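Local coordinates for protein xyloglucan-specific endo-beta-1,4-glucanase BoGH5A (Bacteroides ovatus, PDB 3ZMR) that hydrolyses internal beta-1,4-glucosidic linkages in the backbone of xyloglucan with retention of anomeric configuration, releasing xyloglucan oligosaccharides, at residues I60-N65 / V89-Y94; D195-A200 / L246-Y251; H224-N229 / E275-V280; N351-W356 / D364-G369; K444-T449 / A457-I462. All coordinates share one frame; numbering follows the deposited sequence.

Overall arrangement
From the N terminus, contact 1 comes first: it closes the 23 residues between 60-65 and 89-94 and joins the two sheets of the BACON domain where both strands run out. The other four belong to the catalytic (beta/alpha)8 barrel. Contacts 2 and 3 cross along the chain, their centres about 31 Å apart, and both use helix 227-248: contact 3 joins its start to helix 275-293, contact 2 its end to helix 191-206. Contacts 4 and 5 follow in series, each closing a short loop of seven residues. Contact 4 pins a loop before helix 371-379, and contact 5 seats the chain after strand 433-436 on helix 456-471.

Contact 1 (I60-N65 / V89-Y94); sequences ITVEAN and VKQSLY
Gln91 reaches from the end of strand 85-91 to the chain leaving strand 55-62. Its CB points toward 60-65, CG stands anti to the backbone N (chi1 -175°) and the chain stays extended beyond it, meeting Val62 tip to tip. CG lies 4.1 Å from Asn65 CB, and CD comes closer to the same carbon, at 3.6 Å. At the tip, NE2 donates to Glu63 O over 2.9 Å, with the oxygen in the amide plane, while also touching Val62 CG2 at 3.4 Å. NE2 has a second acceptor in Asp20 O, and OE1 receives Arg71 NE. An alanine in place of Gln91 would probably leave Glu63 O without this donor, deprive Arg71 of an acceptor and open a gap beside Val62 CG2.

Asn65 answers from the other segment: its ND2 gives a 3.0 Å bond to Ser92 O, approaching from above the carbonyl plane, and also binds Lys69 O, while OD1 is hydrogen-bonded to Thr67 OG1. Water 1 links Asn65 O to Tyr94 N, and farther back Val62 CG1 faces Val89 CG1 at 4.3 Å. Buried amides thus pair with backbone groups just where the strands end, continuing the join between the two BACON sheets.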
# COMPACT_ATOMS: atom_id res chain seq x y z
N ILE A 60 7.09 30.72 -5.47
CA ILE A 60 7.37 30.36 -4.08
C ILE A 60 6.74 28.98 -3.86
O ILE A 60 5.54 28.80 -4.07
CB ILE A 60 6.81 31.40 -3.08
CG1 ILE A 60 7.39 32.80 -3.38
CG2 ILE A 60 7.13 30.98 -1.65
CD1 ILE A 60 8.91 32.92 -3.35
N THR A 61 7.58 28.02 -3.47
CA THR A 61 7.20 26.62 -3.35
C THR A 61 7.47 26.13 -1.93
O THR A 61 8.54 26.37 -1.36
CB THR A 61 7.96 25.74 -4.37
OG1 THR A 61 7.81 26.31 -5.68
CG2 THR A 61 7.42 24.29 -4.39
N VAL A 62 6.49 25.44 -1.36
CA VAL A 62 6.65 24.84 -0.06
C VAL A 62 6.64 23.32 -0.17
O VAL A 62 5.88 22.74 -0.96
CB VAL A 62 5.57 25.31 0.96
CG1 VAL A 62 5.64 26.83 1.16
CG2 VAL A 62 4.16 24.86 0.55
N GLU A 63 7.46 22.71 0.68
CA GLU A 63 7.40 21.28 0.89
C GLU A 63 6.15 20.93 1.69
O GLU A 63 5.59 21.77 2.40
CB GLU A 63 8.64 20.81 1.66
CG GLU A 63 9.93 20.89 0.86
CD GLU A 63 11.17 20.53 1.66
OE1 GLU A 63 11.08 20.37 2.91
OE2 GLU A 63 12.25 20.41 1.04
N ALA A 64 5.72 19.69 1.59
CA ALA A 64 4.62 19.19 2.42
C ALA A 64 4.97 19.38 3.89
O ALA A 64 6.13 19.20 4.28
CB ALA A 64 4.36 17.72 2.13
N ASN A 65 3.99 19.81 4.68
CA ASN A 65 4.19 20.00 6.12
C ASN A 65 3.70 18.77 6.91
O ASN A 65 2.53 18.64 7.18
CB ASN A 65 3.45 21.25 6.61
CG ASN A 65 3.69 21.52 8.09
OD1 ASN A 65 4.57 20.91 8.71
ND2 ASN A 65 2.90 22.42 8.66
N VAL A 89 5.44 34.04 4.86
CA VAL A 89 4.89 32.76 4.42
C VAL A 89 4.43 31.95 5.63
O VAL A 89 5.20 31.69 6.56
CB VAL A 89 5.94 31.94 3.64
CG1 VAL A 89 5.37 30.58 3.21
CG2 VAL A 89 6.41 32.74 2.43
N LYS A 90 3.16 31.54 5.58
CA LYS A 90 2.57 30.71 6.64
C LYS A 90 2.04 29.45 5.97
O LYS A 90 1.31 29.52 4.98
CB LYS A 90 1.43 31.43 7.35
CG LYS A 90 0.81 30.65 8.51
CD LYS A 90 -0.31 31.42 9.18
CE LYS A 90 0.19 32.68 9.86
NZ LYS A 90 -0.94 33.43 10.48
N GLN A 91 2.39 28.31 6.55
CA GLN A 91 1.91 27.01 6.09
C GLN A 91 1.20 26.27 7.24
O GLN A 91 1.78 26.07 8.29
CB GLN A 91 3.05 26.17 5.54
CG GLN A 91 2.53 24.87 4.95
CD GLN A 91 3.60 23.99 4.32
OE1 GLN A 91 4.77 24.00 4.73
NE2 GLN A 91 3.18 23.17 3.35
N SER A 92 -0.04 25.86 6.98
CA SER A 92 -0.84 25.17 8.00
C SER A 92 -0.44 23.73 8.20
O SER A 92 0.29 23.14 7.41
CB SER A 92 -2.34 25.31 7.74
OG SER A 92 -2.68 24.84 6.48
N LEU A 93 -0.88 23.18 9.34
CA LEU A 93 -0.71 21.77 9.64
C LEU A 93 -1.72 20.95 8.82
O LEU A 93 -2.69 21.48 8.29
CB LEU A 93 -0.84 21.50 11.15
CG LEU A 93 -2.07 21.97 11.91
CD1 LEU A 93 -3.29 21.13 11.62
CD2 LEU A 93 -1.76 21.91 13.40
N TYR A 94 -1.49 19.64 8.75
CA TYR A 94 -2.39 18.75 8.00
C TYR A 94 -3.76 18.63 8.70
O TYR A 94 -3.83 18.45 9.92
CB TYR A 94 -1.79 17.35 7.83
CG TYR A 94 -2.77 16.26 7.37
CD1 TYR A 94 -2.99 16.06 6.05
CD2 TYR A 94 -3.47 15.45 8.27
CE1 TYR A 94 -3.85 15.09 5.59
CE2 TYR A 94 -4.36 14.47 7.85
CZ TYR A 94 -4.55 14.29 6.48
OH TYR A 94 -5.43 13.33 6.01
O HOH W 1 1.14 18.39 9.48

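Contact 2 (D195-A200 / L246-Y251); sequences DKVEAA and LRFRDY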
# COMPACT_ATOMS: atom_id res chain seq x y z
N ASP A 195 -22.76 -6.55 3.99
CA ASP A 195 -23.07 -7.48 5.07
C ASP A 195 -22.24 -8.76 4.96
O ASP A 195 -21.82 -9.34 5.95
CB ASP A 195 -24.55 -7.90 5.06
CG ASP A 195 -25.53 -6.77 5.40
OD1 ASP A 195 -25.13 -5.71 5.92
OD2 ASP A 195 -26.75 -7.00 5.15
N LYS A 196 -22.09 -9.27 3.73
CA LYS A 196 -21.33 -10.53 3.51
C LYS A 196 -19.84 -10.33 3.84
O LYS A 196 -19.21 -11.14 4.49
CB LYS A 196 -21.48 -11.00 2.04
CG LYS A 196 -22.84 -11.59 1.73
CD LYS A 196 -23.03 -11.83 0.24
CE LYS A 196 -22.32 -13.08 -0.24
NZ LYS A 196 -22.76 -13.37 -1.65
N VAL A 197 -19.30 -9.22 3.35
CA VAL A 197 -17.91 -8.87 3.67
C VAL A 197 -17.73 -8.76 5.21
O VAL A 197 -16.81 -9.33 5.82
CB VAL A 197 -17.47 -7.58 2.95
CG1 VAL A 197 -16.03 -7.26 3.34
CG2 VAL A 197 -17.62 -7.72 1.43
N GLU A 198 -18.62 -8.01 5.84
CA GLU A 198 -18.54 -7.84 7.30
C GLU A 198 -18.64 -9.18 8.05
O GLU A 198 -17.96 -9.38 9.05
CB GLU A 198 -19.63 -6.86 7.77
CG GLU A 198 -19.54 -6.60 9.27
CD GLU A 198 -20.49 -5.58 9.84
OE1 GLU A 198 -21.47 -5.26 9.16
OE2 GLU A 198 -20.29 -5.19 11.02
N ALA A 199 -19.51 -10.08 7.58
CA ALA A 199 -19.67 -11.37 8.27
C ALA A 199 -18.33 -12.16 8.26
O ALA A 199 -17.95 -12.81 9.23
CB ALA A 199 -20.77 -12.19 7.64
N ALA A 200 -17.62 -12.08 7.14
CA ALA A 200 -16.33 -12.77 7.02
C ALA A 200 -15.27 -12.11 7.91
O ALA A 200 -14.50 -12.78 8.58
CB ALA A 200 -15.87 -12.79 5.57
N LEU A 246 -16.98 3.77 7.04
CA LEU A 246 -18.14 3.95 7.94
C LEU A 246 -18.71 2.63 8.41
O LEU A 246 -19.09 2.48 9.58
CB LEU A 246 -19.22 4.82 7.28
CG LEU A 246 -18.89 6.33 7.18
CD1 LEU A 246 -19.91 7.07 6.34
CD2 LEU A 246 -18.77 6.95 8.56
N ARG A 247 -18.77 1.64 7.52
CA ARG A 247 -19.32 0.34 7.93
C ARG A 247 -18.46 -0.30 9.04
O ARG A 247 -18.98 -0.91 9.98
CB ARG A 247 -19.46 -0.62 6.74
CG ARG A 247 -19.81 -2.06 7.12
CD ARG A 247 -21.17 -2.19 7.76
NE ARG A 247 -22.25 -2.09 6.79
CZ ARG A 247 -23.04 -3.11 6.40
NH1 ARG A 247 -22.85 -4.34 6.84
NH2 ARG A 247 -24.01 -2.88 5.52
N PHE A 248 -17.12 -0.19 8.89
CA PHE A 248 -16.19 -0.86 9.77
C PHE A 248 -15.58 0.01 10.89
O PHE A 248 -14.65 -0.40 11.60
CB PHE A 248 -15.09 -1.52 8.93
CG PHE A 248 -15.56 -2.72 8.15
CD1 PHE A 248 -15.71 -3.96 8.78
CD2 PHE A 248 -15.85 -2.62 6.80
CE1 PHE A 248 -16.16 -5.03 8.07
CE2 PHE A 248 -16.31 -3.71 6.08
CZ PHE A 248 -16.45 -4.91 6.71
N ARG A 249 -16.15 1.20 11.09
CA ARG A 249 -15.55 2.20 11.96
C ARG A 249 -15.40 1.74 13.41
O ARG A 249 -14.46 2.16 14.09
CB ARG A 249 -16.42 3.49 11.92
CG ARG A 249 -15.83 4.64 12.76
CD ARG A 249 -16.44 5.98 12.43
NE ARG A 249 -17.89 5.99 12.53
CZ ARG A 249 -18.66 7.02 12.22
NH1 ARG A 249 -18.16 8.16 11.74
NH2 ARG A 249 -19.98 6.89 12.35
N ASP A 250 -16.33 0.92 13.91
CA ASP A 250 -16.33 0.54 15.34
C ASP A 250 -15.51 -0.70 15.66
O ASP A 250 -15.49 -1.13 16.80
CB ASP A 250 -17.75 0.42 15.89
CG ASP A 250 -18.51 1.73 15.87
OD1 ASP A 250 -17.90 2.83 15.80
OD2 ASP A 250 -19.75 1.68 15.93
N TYR A 251 -14.83 -1.28 14.67
CA TYR A 251 -13.95 -2.43 14.93
C TYR A 251 -12.63 -2.00 15.56
O TYR A 251 -12.13 -0.89 15.31
CB TYR A 251 -13.70 -3.26 13.65
CG TYR A 251 -14.94 -4.06 13.24
CD1 TYR A 251 -15.97 -3.48 12.51
CD2 TYR A 251 -15.12 -5.35 13.68
CE1 TYR A 251 -17.12 -4.19 12.19
CE2 TYR A 251 -16.24 -6.08 13.36
CZ TYR A 251 -17.24 -5.51 12.63
OH TYR A 251 -18.36 -6.30 12.35
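Arg247 places its guanidinium between two acids of helix 191-206, Asp195 and Glu198, in a salt-bridge network. NH1 and NH2 both grip a single oxygen, Asp195 OD1; the bond from NH1, 2.8 Å long, uses the anti lone pair of OD1. NH1 also donates to Glu198 OE1 at 2.9 Å, meeting that oxygen nearly along its C-O axis. Both acids lie at the edge of the guanidinium, whose plane is turned 46° from the carboxylate of Asp195 and 61° from that of Glu198. A methionine in place of Arg247 would probably leave the two carboxylates without their shared positive charge, and Asp195 more free to turn.

The second kind of bond is neutral to charged: Tyr251 OH donates to Glu198 OE2 over 2.6 Å, the anti lone pair accepting at the ring's edge. CG of Glu198 is anti to the backbone N (chi1 -177°), and the extended chain beyond it lets the carboxylate divide its oxygens between Arg247 and Tyr251.

Apolar contact lies beneath. Phe248 CZ approaches Glu198 CA to 3.6 Å and Val197 CG1 to 4.1 Å, and the ring slides past the Glu198 side chain in the opposite direction.

Phe248 also packs on Val201 of helix 191-206 and on Leu255 and Phe257 of strand 255-258, so the polar network borders the apolar layer between two consecutive barrel helices and the beta-barrel.

Contact 3 (H224-N229 / E275-V280); sequences HPVDAN and EENYRV
Asp227 and Arg279 cross at about a right angle as side chains, yet their charged groups lie nearly coplanar, 15° apart. The result is an end-on, two-pronged salt bridge: NH1 of Arg279 gives 2.7 Å to Asp227 OD1 and NH2 gives 2.8 Å to OD2, each oxygen using its syn lone pair. Glu276 runs extended, crossing Asp227 obliquely, and its OE2 takes the backbone N of Asp227 at 2.8 Å, on the anti side. The same oxygen stands 3.5 Å from Asp227 OD2, a like-charge approach that the nearby Arg279 probably offsets. Water 2 bridges OE2 to Ala228 N.

Asn277 lies alongside Val226, both pointing the same way. With CG anti to its carbonyl carbon (chi1 -60°), its ND2 bonds Pro225 O over 3.0 Å from above the carbonyl plane, while OD1 accepts from Thr274 N. Val280 CG1 sits 3.6 Å from Pro225 CA.

Pro225 is the centre of an inverse gamma turn leading into helix 227-248. Glu276 accepts the N-H of Asp227 directly, and that of Ala228 through water, at the start of this helix, which resembles capping from a neighbouring helix and joins the starts of two successive helices of the (beta/alpha)8 barrel.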
# COMPACT_ATOMS: atom_id res chain seq x y z
N HIS A 224 -5.04 3.95 -13.99
CA HIS A 224 -4.84 5.10 -14.86
C HIS A 224 -4.25 6.26 -14.09
O HIS A 224 -4.90 7.31 -13.90
CB HIS A 224 -6.13 5.50 -15.55
CG HIS A 224 -6.78 4.36 -16.26
ND1 HIS A 224 -6.36 3.95 -17.50
CD2 HIS A 224 -7.73 3.49 -15.86
CE1 HIS A 224 -7.06 2.88 -17.86
NE2 HIS A 224 -7.90 2.58 -16.89
N PRO A 225 -2.99 6.11 -13.66
CA PRO A 225 -2.38 7.10 -12.75
C PRO A 225 -1.80 8.27 -13.56
O PRO A 225 -0.60 8.43 -13.66
CB PRO A 225 -1.28 6.29 -12.06
CG PRO A 225 -0.86 5.30 -13.09
CD PRO A 225 -2.13 4.94 -13.83
N VAL A 226 -2.71 9.04 -14.15
CA VAL A 226 -2.37 10.18 -15.00
C VAL A 226 -3.30 11.33 -14.64
O VAL A 226 -4.43 11.13 -14.17
CB VAL A 226 -2.48 9.84 -16.51
CG1 VAL A 226 -1.48 8.75 -16.91
CG2 VAL A 226 -3.89 9.44 -16.90
N ASP A 227 -2.81 12.54 -14.85
CA ASP A 227 -3.55 13.74 -14.49
C ASP A 227 -4.92 13.82 -15.17
O ASP A 227 -5.85 14.32 -14.58
CB ASP A 227 -2.74 15.00 -14.79
CG ASP A 227 -1.59 15.20 -13.81
OD1 ASP A 227 -1.76 15.07 -12.58
OD2 ASP A 227 -0.50 15.54 -14.28
N ALA A 228 -5.03 13.28 -16.39
CA ALA A 228 -6.31 13.32 -17.13
C ALA A 228 -7.42 12.52 -16.45
O ALA A 228 -8.59 12.79 -16.65
CB ALA A 228 -6.11 12.86 -18.57
N ASN A 229 -7.04 11.54 -15.64
CA ASN A 229 -8.03 10.70 -14.95
C ASN A 229 -8.02 10.85 -13.44
O ASN A 229 -8.84 10.25 -12.75
CB ASN A 229 -7.81 9.24 -15.32
CG ASN A 229 -7.97 9.01 -16.80
OD1 ASN A 229 -8.96 9.43 -17.41
ND2 ASN A 229 -7.00 8.34 -17.39
N GLU A 275 7.23 10.31 -13.77
CA GLU A 275 7.03 11.09 -12.56
C GLU A 275 5.55 11.42 -12.33
O GLU A 275 5.06 11.38 -11.17
CB GLU A 275 7.96 12.30 -12.55
CG GLU A 275 9.44 11.95 -12.29
CD GLU A 275 9.70 11.07 -11.05
OE1 GLU A 275 9.10 11.28 -9.96
OE2 GLU A 275 10.54 10.14 -11.14
N GLU A 276 4.81 11.66 -13.41
CA GLU A 276 3.36 11.85 -13.34
C GLU A 276 2.68 10.61 -12.72
O GLU A 276 1.85 10.74 -11.82
CB GLU A 276 2.78 12.14 -14.73
CG GLU A 276 1.27 12.12 -14.79
CD GLU A 276 0.70 12.31 -16.18
OE1 GLU A 276 1.41 12.02 -17.17
OE2 GLU A 276 -0.47 12.71 -16.31
N ASN A 277 3.05 9.43 -13.21
CA ASN A 277 2.46 8.20 -12.69
C ASN A 277 2.71 8.03 -11.17
O ASN A 277 1.78 7.68 -10.41
CB ASN A 277 2.99 6.97 -13.38
CG ASN A 277 2.73 6.91 -14.88
OD1 ASN A 277 3.56 6.35 -15.59
ND2 ASN A 277 1.58 7.41 -15.37
N TYR A 278 3.94 8.27 -10.72
CA TYR A 278 4.24 8.18 -9.28
C TYR A 278 3.50 9.23 -8.46
O TYR A 278 3.01 8.95 -7.36
CB TYR A 278 5.73 8.20 -9.00
CG TYR A 278 6.49 7.04 -9.60
CD1 TYR A 278 6.22 5.73 -9.24
CD2 TYR A 278 7.47 7.27 -10.55
CE1 TYR A 278 6.91 4.68 -9.80
CE2 TYR A 278 8.19 6.22 -11.12
CZ TYR A 278 7.88 4.92 -10.75
OH TYR A 278 8.58 3.84 -11.27
N ARG A 279 3.41 10.45 -8.98
CA ARG A 279 2.69 11.51 -8.29
C ARG A 279 1.22 11.17 -8.10
O ARG A 279 0.66 11.32 -6.99
CB ARG A 279 2.87 12.85 -9.03
CG ARG A 279 2.07 13.99 -8.41
CD ARG A 279 2.48 15.37 -8.94
NE ARG A 279 2.56 15.36 -10.40
CZ ARG A 279 1.52 15.32 -11.23
NH1 ARG A 279 0.27 15.31 -10.77
NH2 ARG A 279 1.74 15.31 -12.56
N VAL A 280 0.59 10.68 -9.15
CA VAL A 280 -0.83 10.41 -9.11
C VAL A 280 -1.09 9.16 -8.24
O VAL A 280 -2.02 9.13 -7.45
CB VAL A 280 -1.43 10.28 -10.52
CG1 VAL A 280 -2.88 9.84 -10.41
CG2 VAL A 280 -1.31 11.59 -11.28
O HOH W 2 -2.66 13.10 -18.08

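Contact 4 (N351-W356 / D364-G369); sequences NFKSQW and DVSATG. With EDO (1,2-ethanediol), chain F.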
# COMPACT_ATOMS: atom_id res chain seq x y z
N ASN A 351 7.21 -20.52 -20.70
CA ASN A 351 8.49 -21.17 -20.47
C ASN A 351 8.90 -21.14 -19.01
O ASN A 351 9.91 -20.54 -18.64
CB ASN A 351 9.59 -20.49 -21.31
CG ASN A 351 10.91 -21.23 -21.25
OD1 ASN A 351 10.93 -22.47 -21.23
ND2 ASN A 351 12.02 -20.49 -21.23
N PHE A 352 8.11 -21.81 -18.16
CA PHE A 352 8.33 -21.71 -16.71
C PHE A 352 9.55 -22.51 -16.26
O PHE A 352 10.03 -23.42 -16.96
CB PHE A 352 7.10 -22.15 -15.90
CG PHE A 352 6.73 -23.60 -16.11
CD1 PHE A 352 7.34 -24.61 -15.36
CD2 PHE A 352 5.78 -23.95 -17.05
CE1 PHE A 352 7.00 -25.93 -15.57
CE2 PHE A 352 5.43 -25.28 -17.25
CZ PHE A 352 6.07 -26.27 -16.52
N LYS A 353 10.06 -22.17 -15.08
CA LYS A 353 11.11 -22.91 -14.43
C LYS A 353 10.48 -23.64 -13.25
O LYS A 353 9.77 -23.03 -12.46
CB LYS A 353 12.22 -21.99 -13.96
CG LYS A 353 12.87 -21.18 -15.07
CD LYS A 353 13.58 -22.04 -16.09
CE LYS A 353 14.34 -21.21 -17.11
NZ LYS A 353 14.87 -22.09 -18.17
N SER A 354 10.71 -24.95 -13.16
CA SER A 354 10.07 -25.77 -12.14
C SER A 354 10.86 -25.85 -10.83
O SER A 354 10.34 -26.34 -9.82
CB SER A 354 9.82 -27.21 -12.66
OG SER A 354 11.06 -27.82 -12.99
N GLN A 355 12.15 -25.44 -10.87
CA GLN A 355 13.06 -25.61 -9.75
C GLN A 355 13.56 -24.25 -9.27
O GLN A 355 13.49 -23.24 -9.99
CB GLN A 355 14.27 -26.45 -10.15
CG GLN A 355 13.84 -27.87 -10.52
CD GLN A 355 14.97 -28.70 -11.10
OE1 GLN A 355 16.09 -28.24 -11.29
NE2 GLN A 355 14.65 -29.95 -11.42
N TRP A 356 14.08 -24.26 -8.05
CA TRP A 356 14.58 -23.05 -7.39
C TRP A 356 15.62 -23.40 -6.33
O TRP A 356 15.46 -24.37 -5.60
CB TRP A 356 13.40 -22.29 -6.70
CG TRP A 356 13.92 -21.07 -5.99
CD1 TRP A 356 14.12 -19.81 -6.55
CD2 TRP A 356 14.46 -20.99 -4.65
NE1 TRP A 356 14.72 -18.97 -5.64
CE2 TRP A 356 14.94 -19.66 -4.47
CE3 TRP A 356 14.58 -21.91 -3.59
CZ2 TRP A 356 15.58 -19.25 -3.28
CZ3 TRP A 356 15.19 -21.49 -2.42
CH2 TRP A 356 15.66 -20.16 -2.26
N ASP A 364 16.87 -26.83 -13.60
CA ASP A 364 15.81 -26.04 -14.25
C ASP A 364 15.46 -24.83 -13.41
O ASP A 364 14.27 -24.60 -13.07
CB ASP A 364 14.57 -26.90 -14.55
CG ASP A 364 13.54 -26.15 -15.43
OD1 ASP A 364 13.96 -25.48 -16.42
OD2 ASP A 364 12.33 -26.21 -15.11
N VAL A 365 16.51 -24.05 -13.10
CA VAL A 365 16.35 -22.87 -12.26
C VAL A 365 16.35 -21.59 -13.06
O VAL A 365 16.91 -21.48 -14.18
CB VAL A 365 17.38 -22.77 -11.10
CG1 VAL A 365 17.30 -23.96 -10.14
CG2 VAL A 365 18.81 -22.59 -11.59
N SER A 366 15.76 -20.57 -12.44
CA SER A 366 15.72 -19.24 -13.03
C SER A 366 17.11 -18.58 -13.05
O SER A 366 17.95 -18.90 -12.22
CB SER A 366 14.78 -18.34 -12.23
OG SER A 366 13.50 -18.95 -12.10
N ALA A 367 17.31 -17.64 -13.98
CA ALA A 367 18.55 -16.83 -14.09
C ALA A 367 18.68 -15.74 -13.04
O ALA A 367 19.75 -15.15 -12.86
CB ALA A 367 18.67 -16.21 -15.48
N THR A 368 17.57 -15.45 -12.37
CA THR A 368 17.47 -14.42 -11.34
C THR A 368 16.68 -15.00 -10.17
O THR A 368 16.18 -16.11 -10.24
CB THR A 368 16.72 -13.17 -11.84
OG1 THR A 368 15.36 -13.50 -12.15
CG2 THR A 368 17.39 -12.58 -13.08
N GLY A 369 16.57 -14.22 -9.11
CA GLY A 369 15.71 -14.54 -7.99
C GLY A 369 16.10 -15.74 -7.16
O GLY A 369 15.25 -16.30 -6.46
C1 EDO F . 9.49 -29.55 -15.58
O1 EDO F . 10.71 -28.80 -15.63
C2 EDO F . 9.55 -30.74 -16.55
O2 EDO F . 9.62 -30.21 -17.88
O HOH W 3 12.18 -24.15 -18.60
O HOH W 4 16.65 -23.68 -16.75
O HOH W 5 14.16 -20.55 -9.96
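Asp364 meets three successive residues of 351-356. Its backbone N donates to Gln355 OE1 over 2.8 Å, from above the plane of that amide, and its carbonyl O accepts from Gln355 N. CG lies anti to the backbone N (chi1 -171°); beyond it, OD2 receives Ser354 N in a nearly straight 2.8 Å bond, reached from above the carboxylate plane. OD1 faces Lys353, whose CD comes within 3.5 Å and whose NZ makes a long salt bridge at 3.9 Å; water 4 also links NZ to OD1. An ethanediol, probably from the crystallisation liquor, donates from O1 to Ser354 OG, with OD2 a second, weak acceptor.

Val365 follows, its CG1 resting 3.9 Å from Gln355 CB. Ser366 N reaches Gln355 O through water 5, while Ser366 OG lies 3.8 Å from Lys353 CG and is bonded to Asp342. At the end, Gly369 O accepts from Trp356 NE1 at 2.8 Å, exactly in the indole plane. The same indole packs edge-to-face with Tyr419 of helix 406-429.

Without regular secondary structure, the loop is held by backbone groups satisfied largely by side chains: a carboxylate, a carboxamide and an indole N-H stand in for the regular bonding of a sheet.

Contact 5 (K444-T449 / A457-I462); sequences KLFDRT and ASIAAI
Leu445 and Ile459 mark the nearest approach of the two backbones, their CA atoms 6.5 Å apart, where the irregular chain 444-449 passes the helix 457-462. No hydrogen bond crosses between them; the backbone of Leu445 is tied instead to Asp438, His454 and Asn455.

The side chain of Leu445 spreads over three helix residues. CB faces Ile459 CG1 at 4.0 Å, CD2 touches Ser458 CB, and CD1 reaches tip to tip toward Ile462 CD1, 3.9 Å away. Ile459 extends outward, with CD1 anti to CA (chi2 168°), to lie 3.6 Å from Leu445 O and 4.0 Å from Phe446 CZ, crossing the Phe446 side chain at about a right angle. Phe446 also packs on Leu159 and Ile163 of helix 157-165, and Ser458 OG turns its polar end to Asn417 and Arg416. The side chain of Leu445 lies about 9 Å from that of the substrate-binding Trp437.

Joining the loop after the last barrel strand to the closing helix 456-471, this buried, apolar contact depends on shape and exclusion of water.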
# COMPACT_ATOMS: atom_id res chain seq x y z
N LYS A 444 -3.00 -23.84 -2.59
CA LYS A 444 -3.69 -23.53 -1.35
C LYS A 444 -3.07 -24.26 -0.13
O LYS A 444 -2.48 -25.36 -0.26
CB LYS A 444 -5.19 -23.84 -1.47
CG LYS A 444 -5.52 -25.33 -1.37
CD LYS A 444 -6.94 -25.62 -1.83
CE LYS A 444 -7.27 -27.09 -1.61
NZ LYS A 444 -8.62 -27.44 -2.13
N LEU A 445 -3.19 -23.64 1.05
CA LEU A 445 -2.69 -24.26 2.27
C LEU A 445 -3.75 -25.05 3.02
O LEU A 445 -3.44 -25.98 3.76
CB LEU A 445 -2.07 -23.23 3.19
CG LEU A 445 -0.91 -22.44 2.62
CD1 LEU A 445 -0.46 -21.45 3.68
CD2 LEU A 445 0.26 -23.33 2.15
N PHE A 446 -5.01 -24.66 2.79
CA PHE A 446 -6.16 -25.22 3.53
C PHE A 446 -7.28 -25.65 2.58
O PHE A 446 -7.44 -25.11 1.49
CB PHE A 446 -6.74 -24.17 4.52
CG PHE A 446 -5.76 -23.72 5.54
CD1 PHE A 446 -5.56 -24.45 6.71
CD2 PHE A 446 -4.98 -22.60 5.31
CE1 PHE A 446 -4.59 -24.06 7.61
CE2 PHE A 446 -4.01 -22.22 6.22
CZ PHE A 446 -3.80 -22.97 7.35
N ASP A 447 -8.07 -26.62 3.03
CA ASP A 447 -9.35 -26.89 2.43
C ASP A 447 -10.30 -25.73 2.80
O ASP A 447 -10.54 -25.48 3.98
CB ASP A 447 -9.94 -28.19 2.94
CG ASP A 447 -11.09 -28.63 2.11
OD1 ASP A 447 -12.16 -28.03 2.21
OD2 ASP A 447 -10.92 -29.55 1.33
N ARG A 448 -10.81 -25.03 1.79
CA ARG A 448 -11.69 -23.87 2.08
C ARG A 448 -13.00 -24.23 2.77
O ARG A 448 -13.58 -23.44 3.52
CB ARG A 448 -11.98 -23.08 0.82
CG ARG A 448 -10.81 -22.34 0.19
CD ARG A 448 -10.16 -21.35 1.15
NE ARG A 448 -9.19 -20.51 0.48
CZ ARG A 448 -9.48 -19.48 -0.29
NH1 ARG A 448 -10.73 -19.04 -0.42
NH2 ARG A 448 -8.50 -18.83 -0.89
N THR A 449 -13.50 -25.43 2.51
CA THR A 449 -14.77 -25.84 3.11
C THR A 449 -14.64 -26.21 4.57
O THR A 449 -15.47 -25.79 5.40
CB THR A 449 -15.38 -26.97 2.28
OG1 THR A 449 -15.62 -26.49 0.96
CG2 THR A 449 -16.71 -27.42 2.90
N ALA A 457 3.10 -29.82 4.24
CA ALA A 457 4.53 -29.60 3.98
C ALA A 457 4.84 -28.11 3.72
O ALA A 457 5.83 -27.59 4.21
CB ALA A 457 5.02 -30.48 2.80
N SER A 458 3.97 -27.44 2.98
CA SER A 458 4.17 -26.01 2.71
C SER A 458 3.85 -25.14 3.94
O SER A 458 4.56 -24.16 4.19
CB SER A 458 3.35 -25.58 1.52
OG SER A 458 3.76 -26.24 0.34
N ILE A 459 2.83 -25.51 4.73
CA ILE A 459 2.60 -24.84 6.02
C ILE A 459 3.86 -24.98 6.87
O ILE A 459 4.34 -24.00 7.49
CB ILE A 459 1.37 -25.38 6.76
CG1 ILE A 459 0.09 -25.09 5.96
CG2 ILE A 459 1.30 -24.78 8.16
CD1 ILE A 459 -1.13 -25.82 6.46
N ALA A 460 4.40 -26.20 6.93
CA ALA A 460 5.61 -26.46 7.73
C ALA A 460 6.81 -25.63 7.23
O ALA A 460 7.64 -25.18 8.05
CB ALA A 460 5.95 -27.94 7.75
N ALA A 461 6.92 -25.41 5.92
CA ALA A 461 8.00 -24.59 5.36
C ALA A 461 7.91 -23.14 5.87
O ALA A 461 8.91 -22.50 6.21
CB ALA A 461 7.95 -24.61 3.84
N ILE A 462 6.69 -22.61 5.90
CA ILE A 462 6.45 -21.27 6.43
C ILE A 462 6.84 -21.24 7.91
O ILE A 462 7.56 -20.32 8.34
CB ILE A 462 4.99 -20.82 6.24
CG1 ILE A 462 4.66 -20.67 4.76
CG2 ILE A 462 4.71 -19.52 6.99
CD1 ILE A 462 3.18 -20.48 4.48